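PDB 6Z16: multisubunit Na+/H+ antiporter, A subunit from Anoxybacillus flavithermus, which probably forms, with its partner subunits, a membrane complex that exchanges sodium ions for protons across the cell membrane. Local coordinates for residues Cys311-Lys319 / Tyr577-Ser585; Phe621-Ile632 / Val739-Ile750. All coordinates share one frame; numbering follows the deposited sequence.

Both contacts join helices distant in sequence, but in separate parts of a long subunit: their centres lie 62 Å apart, their nearest atoms about 42 Å, and contact 1 is complete along the chain before contact 2 begins. Contact 1 (311-319 with 577-585) docks a short helix on the end of a predicted membrane helix of the antiporter-like region and is rich in aromatic rings. Contact 2 (621-632 with 739-750) pairs two predicted membrane helices through aliphatic groups, the second helix lying in the MbhE-like region. A bound phosphatidylethanolamine lies about 13 Å from the W312 side chain of contact 1; contact 2 instead adjoins other chains of the assembly.

Contact 1 of 2, residues Cys311-Lys319 / Tyr577-Ser585; sequences CWASFLASK and YYRLSERMS
F315 and Y577 form the aromatic centre of this contact, an edge-to-face pair with centroids 5.0 Å apart and ring planes at 60°. The edge of the tyrosine does the touching: Y577 CE1 sits over one face of the phenylalanine ring, toward its rim, 3.5 Å from F315 CZ. L580 adds a methyl to the same ring, its CD2 lying 3.6 Å from F315 CZ. Beyond this pair the far edge of the Y577 ring borders the turn that follows the helix, its CE2 3.7 Å from K319 CB. With CG anti to the backbone N, Y577 sends its ring across to the other segment.

K319 lies along S581, its CG 3.3 Å from S581 OG, and the bends at chi2 and chi4 then bring the ammonium to Y578. There NZ makes an off-centre cation-pi contact, 4.3 Å from the Y578 ring centroid and 28° from the ring normal. At the other end, W312 meets M584 in a Met-aromatic contact: SD stands obliquely to the six-membered ring, 4.7 Å from its centroid, while M584 O approaches the indole edge near its plane.

Further out, L316 CD1 lies over one face of the W312 indole, whose NE1 is hydrogen-bonded to Y255 OH; W573 meets the Y577 ring. The type I turn L316-K319 places the lysine beside helix 574-583. The axes of 311-316 and 577-583 approach to 11.7 Å, their N-to-C directions 137° apart, an aromatic-rich packing of a short helix against the end of a predicted transmembrane helix in the antiporter-like fold.

Contact 2 of 2, residues Phe621-Ile632 / Val739-Ile750; sequences FTSLVALLLFTI and VSLAVGMTMSII
Two predicted membrane helices pack here through aliphatic side chains; the axes of segments 621-632 and 739-750 approach to 9.7 Å, with 39° between their N-to-C directions. V625 is wedged between A742 and V743: its CG1 rests 3.8 Å from A742 CB, and its CG2 meets V743 CG2 at 3.7 Å, the two valines crossing at about a right angle. One turn earlier, F621 meets V739 mainly through its CB, 3.7 Å from V739 CG1. T746 follows, with OG1 anti to the carbonyl carbon (chi1 -59°), where it is modelled in a very short hydrogen bond to A742 O of its own helix, the length doubtful at this resolution; this rotamer turns CG2 to L628 CB, 3.8 Å away, while OG1 lies beside L629 CD2. An alanine here lacks CG2 and OG1, and the loss would probably leave a gap against L628 CB and L629 CD2. At the far end, the terminal methyl I632 CD1 packs on I750 CG1 at 3.7 Å, and I750 CD1 reaches L628 CD1. A neighbouring chain flanks the pair: on helix 613-634, T631 OG1 is hydrogen-bonded to Y270 OH of another antiporter subunit, and on helix 734-755, M747 and I750 pack on Y179 of that chain.

Contact 1 of 2, residues Cys311-Lys319 / Tyr577-Ser585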
loop_
_atom_site.group_PDB
_atom_site.type_symbol
_atom_site.label_atom_id
_atom_site.label_comp_id
_atom_site.label_asym_id
_atom_site.label_seq_id
_atom_site.Cartn_x
_atom_site.Cartn_y
_atom_site.Cartn_z
ATOM N N CYS A 311 47.605 95.459 -49.694
ATOM C CA CYS A 311 46.877 96.664 -50.081
ATOM C C CYS A 311 45.610 96.865 -49.262
ATOM O O CYS A 311 45.286 98.003 -48.904
ATOM C CB CYS A 311 46.551 96.611 -51.565
ATOM S SG CYS A 311 48.036 96.663 -52.561
ATOM N N TRP A 312 44.921 95.781 -48.900
ATOM C CA TRP A 312 43.666 95.914 -48.170
ATOM C C TRP A 312 43.895 96.381 -46.735
ATOM O O TRP A 312 43.203 97.291 -46.254
ATOM C CB TRP A 312 42.918 94.584 -48.226
ATOM C CG TRP A 312 41.563 94.601 -47.614
ATOM C CD1 TRP A 312 41.178 93.974 -46.477
ATOM C CD2 TRP A 312 40.412 95.303 -48.095
ATOM N NE1 TRP A 312 39.854 94.215 -46.225
ATOM C CE2 TRP A 312 39.361 95.038 -47.201
ATOM C CE3 TRP A 312 40.169 96.125 -49.199
ATOM C CZ2 TRP A 312 38.085 95.564 -47.373
ATOM C CZ3 TRP A 312 38.902 96.648 -49.368
ATOM C CH2 TRP A 312 37.875 96.367 -48.459
ATOM N N ALA A 313 44.895 95.819 -46.046
ATOM C CA ALA A 313 45.185 96.272 -44.691
ATOM C C ALA A 313 45.852 97.640 -44.680
ATOM O O ALA A 313 45.627 98.420 -43.746
ATOM C CB ALA A 313 46.057 95.251 -43.972
ATOM N N SER A 314 46.660 97.957 -45.704
ATOM C CA SER A 314 47.234 99.291 -45.812
ATOM C C SER A 314 46.160 100.343 -46.018
ATOM O O SER A 314 46.287 101.462 -45.513
ATOM C CB SER A 314 48.243 99.340 -46.957
ATOM O OG SER A 314 49.351 98.508 -46.694
ATOM N N PHE A 315 45.094 100.004 -46.743
ATOM C CA PHE A 315 43.970 100.923 -46.845
ATOM C C PHE A 315 43.237 101.045 -45.518
ATOM O O PHE A 315 42.926 102.153 -45.076
ATOM C CB PHE A 315 43.009 100.474 -47.942
ATOM C CG PHE A 315 41.866 101.420 -48.153
ATOM C CD1 PHE A 315 42.063 102.614 -48.825
ATOM C CD2 PHE A 315 40.601 101.129 -47.666
ATOM C CE1 PHE A 315 41.021 103.496 -49.018
ATOM C CE2 PHE A 315 39.557 102.010 -47.851
ATOM C CZ PHE A 315 39.769 103.194 -48.529
ATOM N N LEU A 316 42.960 99.917 -44.861
ATOM C CA LEU A 316 42.104 99.960 -43.680
ATOM C C LEU A 316 42.785 100.502 -42.429
ATOM O O LEU A 316 42.082 100.891 -41.489
ATOM C CB LEU A 316 41.545 98.573 -43.383
ATOM C CG LEU A 316 40.440 98.140 -44.332
ATOM C CD1 LEU A 316 40.049 96.728 -44.027
ATOM C CD2 LEU A 316 39.252 99.068 -44.160
ATOM N N ALA A 317 44.118 100.548 -42.389
ATOM C CA ALA A 317 44.804 100.934 -41.158
ATOM C C ALA A 317 44.684 102.412 -40.814
ATOM O O ALA A 317 45.057 102.792 -39.703
ATOM C CB ALA A 317 46.280 100.565 -41.246
ATOM N N SER A 318 44.189 103.253 -41.716
ATOM C CA SER A 318 44.090 104.682 -41.454
ATOM C C SER A 318 42.722 105.103 -40.943
ATOM O O SER A 318 42.529 106.283 -40.640
ATOM C CB SER A 318 44.422 105.475 -42.718
ATOM O OG SER A 318 45.748 105.233 -43.137
ATOM N N LYS A 319 41.769 104.178 -40.848
ATOM C CA LYS A 319 40.426 104.516 -40.397
ATOM C C LYS A 319 40.307 104.518 -38.879
ATOM O O LYS A 319 39.436 105.208 -38.337
ATOM C CB LYS A 319 39.425 103.535 -41.030
ATOM C CG LYS A 319 37.934 103.873 -40.870
ATOM C CD LYS A 319 37.273 103.087 -39.736
ATOM C CE LYS A 319 35.773 103.338 -39.668
ATOM N NZ LYS A 319 35.450 104.738 -39.267
ATOM N N TYR A 577 36.562 108.870 -47.034
ATOM C CA TYR A 577 37.322 107.719 -46.568
ATOM C C TYR A 577 36.548 106.922 -45.526
ATOM O O TYR A 577 36.579 105.687 -45.545
ATOM C CB TYR A 577 38.666 108.182 -46.009
ATOM C CG TYR A 577 39.536 107.058 -45.530
ATOM C CD1 TYR A 577 40.228 106.259 -46.428
ATOM C CD2 TYR A 577 39.659 106.787 -44.180
ATOM C CE1 TYR A 577 41.025 105.226 -45.985
ATOM C CE2 TYR A 577 40.443 105.762 -43.737
ATOM C CZ TYR A 577 41.122 104.983 -44.638
ATOM O OH TYR A 577 41.905 103.959 -44.177
ATOM N N TYR A 578 35.834 107.607 -44.623
ATOM C CA TYR A 578 35.033 106.903 -43.623
ATOM C C TYR A 578 33.889 106.122 -44.259
ATOM O O TYR A 578 33.648 104.962 -43.898
ATOM C CB TYR A 578 34.486 107.880 -42.581
ATOM C CG TYR A 578 35.486 108.324 -41.534
ATOM C CD1 TYR A 578 36.710 107.679 -41.394
ATOM C CD2 TYR A 578 35.186 109.361 -40.660
ATOM C CE1 TYR A 578 37.620 108.075 -40.427
ATOM C CE2 TYR A 578 36.087 109.763 -39.692
ATOM C CZ TYR A 578 37.301 109.116 -39.580
ATOM O OH TYR A 578 38.198 109.513 -38.616
ATOM N N ARG A 579 33.192 106.720 -45.229
ATOM C CA ARG A 579 32.085 106.005 -45.857
ATOM C C ARG A 579 32.564 104.892 -46.786
ATOM O O ARG A 579 31.909 103.848 -46.876
ATOM C CB ARG A 579 31.170 106.984 -46.589
ATOM C CG ARG A 579 30.331 107.819 -45.639
ATOM C CD ARG A 579 29.403 108.780 -46.360
ATOM N NE ARG A 579 30.118 109.889 -46.976
ATOM C CZ ARG A 579 29.541 110.809 -47.739
ATOM N NH1 ARG A 579 28.238 110.751 -47.972
ATOM N NH2 ARG A 579 30.263 111.790 -48.262
ATOM N N LEU A 580 33.710 105.061 -47.450
ATOM C CA LEU A 580 34.212 103.969 -48.273
ATOM C C LEU A 580 34.829 102.860 -47.426
ATOM O O LEU A 580 34.862 101.706 -47.865
ATOM C CB LEU A 580 35.219 104.506 -49.298
ATOM C CG LEU A 580 35.554 103.691 -50.556
ATOM C CD1 LEU A 580 35.870 104.642 -51.693
ATOM C CD2 LEU A 580 36.709 102.732 -50.371
ATOM N N SER A 581 35.304 103.178 -46.218
ATOM C CA SER A 581 35.717 102.129 -45.294
ATOM C C SER A 581 34.512 101.392 -44.729
ATOM O O SER A 581 34.580 100.182 -44.486
ATOM C CB SER A 581 36.556 102.728 -44.168
ATOM O OG SER A 581 36.935 101.734 -43.235
ATOM N N GLU A 582 33.405 102.106 -44.518
ATOM C CA GLU A 582 32.133 101.474 -44.186
ATOM C C GLU A 582 31.602 100.620 -45.333
ATOM O O GLU A 582 30.854 99.666 -45.089
ATOM C CB GLU A 582 31.128 102.567 -43.802
ATOM C CG GLU A 582 29.819 102.108 -43.161
ATOM C CD GLU A 582 28.727 101.810 -44.177
ATOM O OE1 GLU A 582 28.763 102.396 -45.279
ATOM O OE2 GLU A 582 27.832 100.995 -43.867
ATOM N N ARG A 583 31.998 100.929 -46.572
ATOM C CA ARG A 583 31.423 100.297 -47.756
ATOM C C ARG A 583 31.808 98.821 -47.884
ATOM O O ARG A 583 31.041 98.040 -48.459
ATOM C CB ARG A 583 31.842 101.100 -48.995
ATOM C CG ARG A 583 31.361 100.618 -50.364
ATOM C CD ARG A 583 29.868 100.808 -50.563
ATOM N NE ARG A 583 29.111 99.628 -50.157
ATOM C CZ ARG A 583 27.787 99.577 -50.090
ATOM N NH1 ARG A 583 27.066 100.644 -50.401
ATOM N NH2 ARG A 583 27.184 98.458 -49.715
ATOM N N MET A 584 32.954 98.402 -47.345
ATOM C CA MET A 584 33.337 96.994 -47.456
ATOM C C MET A 584 34.184 96.560 -46.268
ATOM O O MET A 584 35.267 97.107 -46.037
ATOM C CB MET A 584 34.082 96.723 -48.764
ATOM C CG MET A 584 34.407 95.250 -48.971
ATOM S SD MET A 584 35.151 94.871 -50.570
ATOM C CE MET A 584 33.721 95.016 -51.645
ATOM N N SER A 585 33.690 95.554 -45.541
ATOM C CA SER A 585 34.383 94.934 -44.419
ATOM C C SER A 585 34.125 93.432 -44.480
ATOM O O SER A 585 33.414 92.944 -45.362
ATOM C CB SER A 585 33.916 95.518 -43.083
ATOM O OG SER A 585 32.568 95.165 -42.828
#

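Contact 2 of 2, residues Phe621-Ile632 / Val739-Ile750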
loop_
_atom_site.group_PDB
_atom_site.type_symbol
_atom_site.label_atom_id
_atom_site.label_comp_id
_atom_site.label_asym_id
_atom_site.label_seq_id
_atom_site.Cartn_x
_atom_site.Cartn_y
_atom_site.Cartn_z
ATOM N N PHE A 621 9.838 53.318 -40.182
ATOM C CA PHE A 621 9.164 52.351 -41.046
ATOM C C PHE A 621 9.387 52.654 -42.522
ATOM O O PHE A 621 9.622 51.734 -43.318
ATOM C CB PHE A 621 7.675 52.341 -40.719
ATOM C CG PHE A 621 7.329 51.597 -39.466
ATOM C CD1 PHE A 621 8.105 50.538 -39.037
ATOM C CD2 PHE A 621 6.250 51.988 -38.691
ATOM C CE1 PHE A 621 7.789 49.856 -37.885
ATOM C CE2 PHE A 621 5.939 51.321 -37.530
ATOM C CZ PHE A 621 6.709 50.252 -37.127
ATOM N N THR A 622 9.344 53.937 -42.903
ATOM C CA THR A 622 9.553 54.314 -44.294
ATOM C C THR A 622 10.988 54.046 -44.729
ATOM O O THR A 622 11.222 53.569 -45.845
ATOM C CB THR A 622 9.186 55.785 -44.482
ATOM O OG1 THR A 622 7.854 56.002 -44.011
ATOM C CG2 THR A 622 9.236 56.168 -45.937
ATOM N N SER A 623 11.955 54.293 -43.841
ATOM C CA SER A 623 13.351 54.019 -44.161
ATOM C C SER A 623 13.616 52.522 -44.281
ATOM O O SER A 623 14.372 52.092 -45.163
ATOM C CB SER A 623 14.244 54.639 -43.094
ATOM O OG SER A 623 14.057 56.040 -43.041
ATOM N N LEU A 624 12.996 51.724 -43.402
ATOM C CA LEU A 624 13.048 50.265 -43.487
ATOM C C LEU A 624 12.538 49.761 -44.832
ATOM O O LEU A 624 13.223 48.990 -45.527
ATOM C CB LEU A 624 12.212 49.681 -42.349
ATOM C CG LEU A 624 11.948 48.181 -42.217
ATOM C CD1 LEU A 624 13.196 47.413 -41.888
ATOM C CD2 LEU A 624 10.881 47.939 -41.171
ATOM N N VAL A 625 11.339 50.219 -45.216
ATOM C CA VAL A 625 10.710 49.824 -46.477
ATOM C C VAL A 625 11.559 50.241 -47.671
ATOM O O VAL A 625 11.787 49.444 -48.590
ATOM C CB VAL A 625 9.291 50.416 -46.547
ATOM C CG1 VAL A 625 8.713 50.285 -47.927
ATOM C CG2 VAL A 625 8.408 49.696 -45.592
ATOM N N ALA A 626 12.077 51.473 -47.650
ATOM C CA ALA A 626 12.840 52.001 -48.775
ATOM C C ALA A 626 14.149 51.251 -48.966
ATOM O O ALA A 626 14.487 50.861 -50.091
ATOM C CB ALA A 626 13.103 53.488 -48.571
ATOM N N LEU A 627 14.882 51.006 -47.873
ATOM C CA LEU A 627 16.159 50.307 -47.981
ATOM C C LEU A 627 15.975 48.862 -48.422
ATOM O O LEU A 627 16.709 48.385 -49.299
ATOM C CB LEU A 627 16.911 50.374 -46.655
ATOM C CG LEU A 627 17.487 51.738 -46.281
ATOM C CD1 LEU A 627 18.020 51.733 -44.870
ATOM C CD2 LEU A 627 18.582 52.104 -47.256
ATOM N N LEU A 628 14.963 48.171 -47.883
ATOM C CA LEU A 628 14.774 46.774 -48.259
ATOM C C LEU A 628 14.268 46.631 -49.692
ATOM O O LEU A 628 14.751 45.766 -50.434
ATOM C CB LEU A 628 13.833 46.089 -47.275
ATOM C CG LEU A 628 14.442 45.867 -45.896
ATOM C CD1 LEU A 628 13.399 45.329 -44.957
ATOM C CD2 LEU A 628 15.602 44.905 -46.004
ATOM N N LEU A 629 13.330 47.490 -50.117
ATOM C CA LEU A 629 12.812 47.390 -51.478
ATOM C C LEU A 629 13.848 47.811 -52.510
ATOM O O LEU A 629 13.922 47.213 -53.587
ATOM C CB LEU A 629 11.538 48.214 -51.639
ATOM C CG LEU A 629 10.291 47.638 -50.976
ATOM C CD1 LEU A 629 9.121 48.567 -51.175
ATOM C CD2 LEU A 629 9.983 46.266 -51.540
ATOM N N PHE A 630 14.675 48.812 -52.196
ATOM C CA PHE A 630 15.746 49.169 -53.115
ATOM C C PHE A 630 16.807 48.081 -53.186
ATOM O O PHE A 630 17.376 47.850 -54.260
ATOM C CB PHE A 630 16.378 50.496 -52.707
ATOM C CG PHE A 630 17.461 50.952 -53.639
ATOM C CD1 PHE A 630 17.143 51.497 -54.869
ATOM C CD2 PHE A 630 18.794 50.829 -53.290
ATOM C CE1 PHE A 630 18.131 51.911 -55.732
ATOM C CE2 PHE A 630 19.785 51.240 -54.151
ATOM C CZ PHE A 630 19.453 51.781 -55.372
ATOM N N THR A 631 17.072 47.395 -52.071
ATOM C CA THR A 631 18.061 46.324 -52.087
ATOM C C THR A 631 17.559 45.128 -52.888
ATOM O O THR A 631 18.342 44.462 -53.577
ATOM C CB THR A 631 18.398 45.923 -50.653
ATOM O OG1 THR A 631 18.742 47.097 -49.910
ATOM C CG2 THR A 631 19.581 44.979 -50.619
ATOM N N ILE A 632 16.251 44.858 -52.832
ATOM C CA ILE A 632 15.685 43.786 -53.648
ATOM C C ILE A 632 15.668 44.179 -55.120
ATOM O O ILE A 632 16.063 43.393 -55.990
ATOM C CB ILE A 632 14.279 43.409 -53.146
ATOM C CG1 ILE A 632 14.348 42.844 -51.734
ATOM C CG2 ILE A 632 13.658 42.362 -54.037
ATOM C CD1 ILE A 632 13.008 42.740 -51.073
ATOM N N VAL A 739 2.050 52.736 -45.523
ATOM C CA VAL A 739 3.260 52.275 -44.846
ATOM C C VAL A 739 3.071 50.862 -44.298
ATOM O O VAL A 739 3.959 50.011 -44.429
ATOM C CB VAL A 739 3.659 53.280 -43.747
ATOM C CG1 VAL A 739 4.695 52.710 -42.829
ATOM C CG2 VAL A 739 4.231 54.525 -44.376
ATOM N N SER A 740 1.887 50.571 -43.751
ATOM C CA SER A 740 1.633 49.260 -43.165
ATOM C C SER A 740 1.570 48.165 -44.221
ATOM O O SER A 740 2.144 47.082 -44.033
ATOM C CB SER A 740 0.337 49.311 -42.374
ATOM O OG SER A 740 0.441 50.308 -41.386
ATOM N N LEU A 741 0.880 48.429 -45.337
ATOM C CA LEU A 741 0.844 47.468 -46.432
ATOM C C LEU A 741 2.223 47.255 -47.041
ATOM O O LEU A 741 2.564 46.123 -47.409
ATOM C CB LEU A 741 -0.147 47.927 -47.500
ATOM C CG LEU A 741 -1.620 47.918 -47.096
ATOM C CD1 LEU A 741 -2.466 48.584 -48.158
ATOM C CD2 LEU A 741 -2.088 46.498 -46.857
ATOM N N ALA A 742 3.047 48.310 -47.098
ATOM C CA ALA A 742 4.404 48.158 -47.616
ATOM C C ALA A 742 5.274 47.318 -46.689
ATOM O O ALA A 742 6.047 46.479 -47.165
ATOM C CB ALA A 742 5.032 49.529 -47.839
ATOM N N VAL A 743 5.150 47.519 -45.370
ATOM C CA VAL A 743 5.894 46.726 -44.385
ATOM C C VAL A 743 5.525 45.248 -44.487
ATOM O O VAL A 743 6.402 44.368 -44.553
ATOM C CB VAL A 743 5.642 47.273 -42.966
ATOM C CG1 VAL A 743 6.124 46.317 -41.934
ATOM C CG2 VAL A 743 6.358 48.578 -42.758
ATOM N N GLY A 744 4.218 44.963 -44.528
ATOM C CA GLY A 744 3.762 43.584 -44.603
ATOM C C GLY A 744 4.165 42.883 -45.889
ATOM O O GLY A 744 4.650 41.748 -45.857
ATOM N N MET A 745 4.011 43.561 -47.030
ATOM C CA MET A 745 4.373 42.932 -48.294
ATOM C C MET A 745 5.886 42.816 -48.452
ATOM O O MET A 745 6.365 41.858 -49.070
ATOM C CB MET A 745 3.754 43.706 -49.457
ATOM C CG MET A 745 3.874 43.021 -50.803
ATOM S SD MET A 745 3.006 43.876 -52.126
ATOM C CE MET A 745 3.442 42.844 -53.527
ATOM N N THR A 746 6.648 43.736 -47.850
ATOM C CA THR A 746 8.104 43.648 -47.886
ATOM C C THR A 746 8.601 42.434 -47.117
ATOM O O THR A 746 9.401 41.647 -47.637
ATOM C CB THR A 746 8.724 44.922 -47.314
ATOM O OG1 THR A 746 8.288 46.049 -48.077
ATOM C CG2 THR A 746 10.234 44.850 -47.359
ATOM N N MET A 747 8.117 42.244 -45.885
ATOM C CA MET A 747 8.599 41.089 -45.134
ATOM C C MET A 747 8.035 39.777 -45.672
ATOM O O MET A 747 8.717 38.748 -45.597
ATOM C CB MET A 747 8.324 41.261 -43.644
ATOM C CG MET A 747 9.258 42.295 -43.026
ATOM S SD MET A 747 9.314 42.361 -41.226
ATOM C CE MET A 747 7.825 43.253 -40.841
ATOM N N SER A 748 6.854 39.813 -46.302
ATOM C CA SER A 748 6.342 38.635 -47.002
ATOM C C SER A 748 7.237 38.242 -48.168
ATOM O O SER A 748 7.563 37.062 -48.347
ATOM C CB SER A 748 4.934 38.906 -47.512
ATOM O OG SER A 748 4.064 39.195 -46.450
ATOM N N ILE A 749 7.650 39.219 -48.975
ATOM C CA ILE A 749 8.413 38.861 -50.159
ATOM C C ILE A 749 9.850 38.507 -49.788
ATOM O O ILE A 749 10.464 37.667 -50.452
ATOM C CB ILE A 749 8.311 39.969 -51.227
ATOM C CG1 ILE A 749 8.725 39.438 -52.597
ATOM C CG2 ILE A 749 9.121 41.198 -50.874
ATOM C CD1 ILE A 749 7.770 38.403 -53.146
ATOM N N ILE A 750 10.383 39.049 -48.684
ATOM C CA ILE A 750 11.707 38.616 -48.237
ATOM C C ILE A 750 11.646 37.193 -47.692
ATOM O O ILE A 750 12.548 36.386 -47.945
ATOM C CB ILE A 750 12.300 39.595 -47.205
ATOM C CG1 ILE A 750 12.528 40.965 -47.821
ATOM C CG2 ILE A 750 13.661 39.140 -46.741
ATOM C CD1 ILE A 750 12.830 42.022 -46.803
#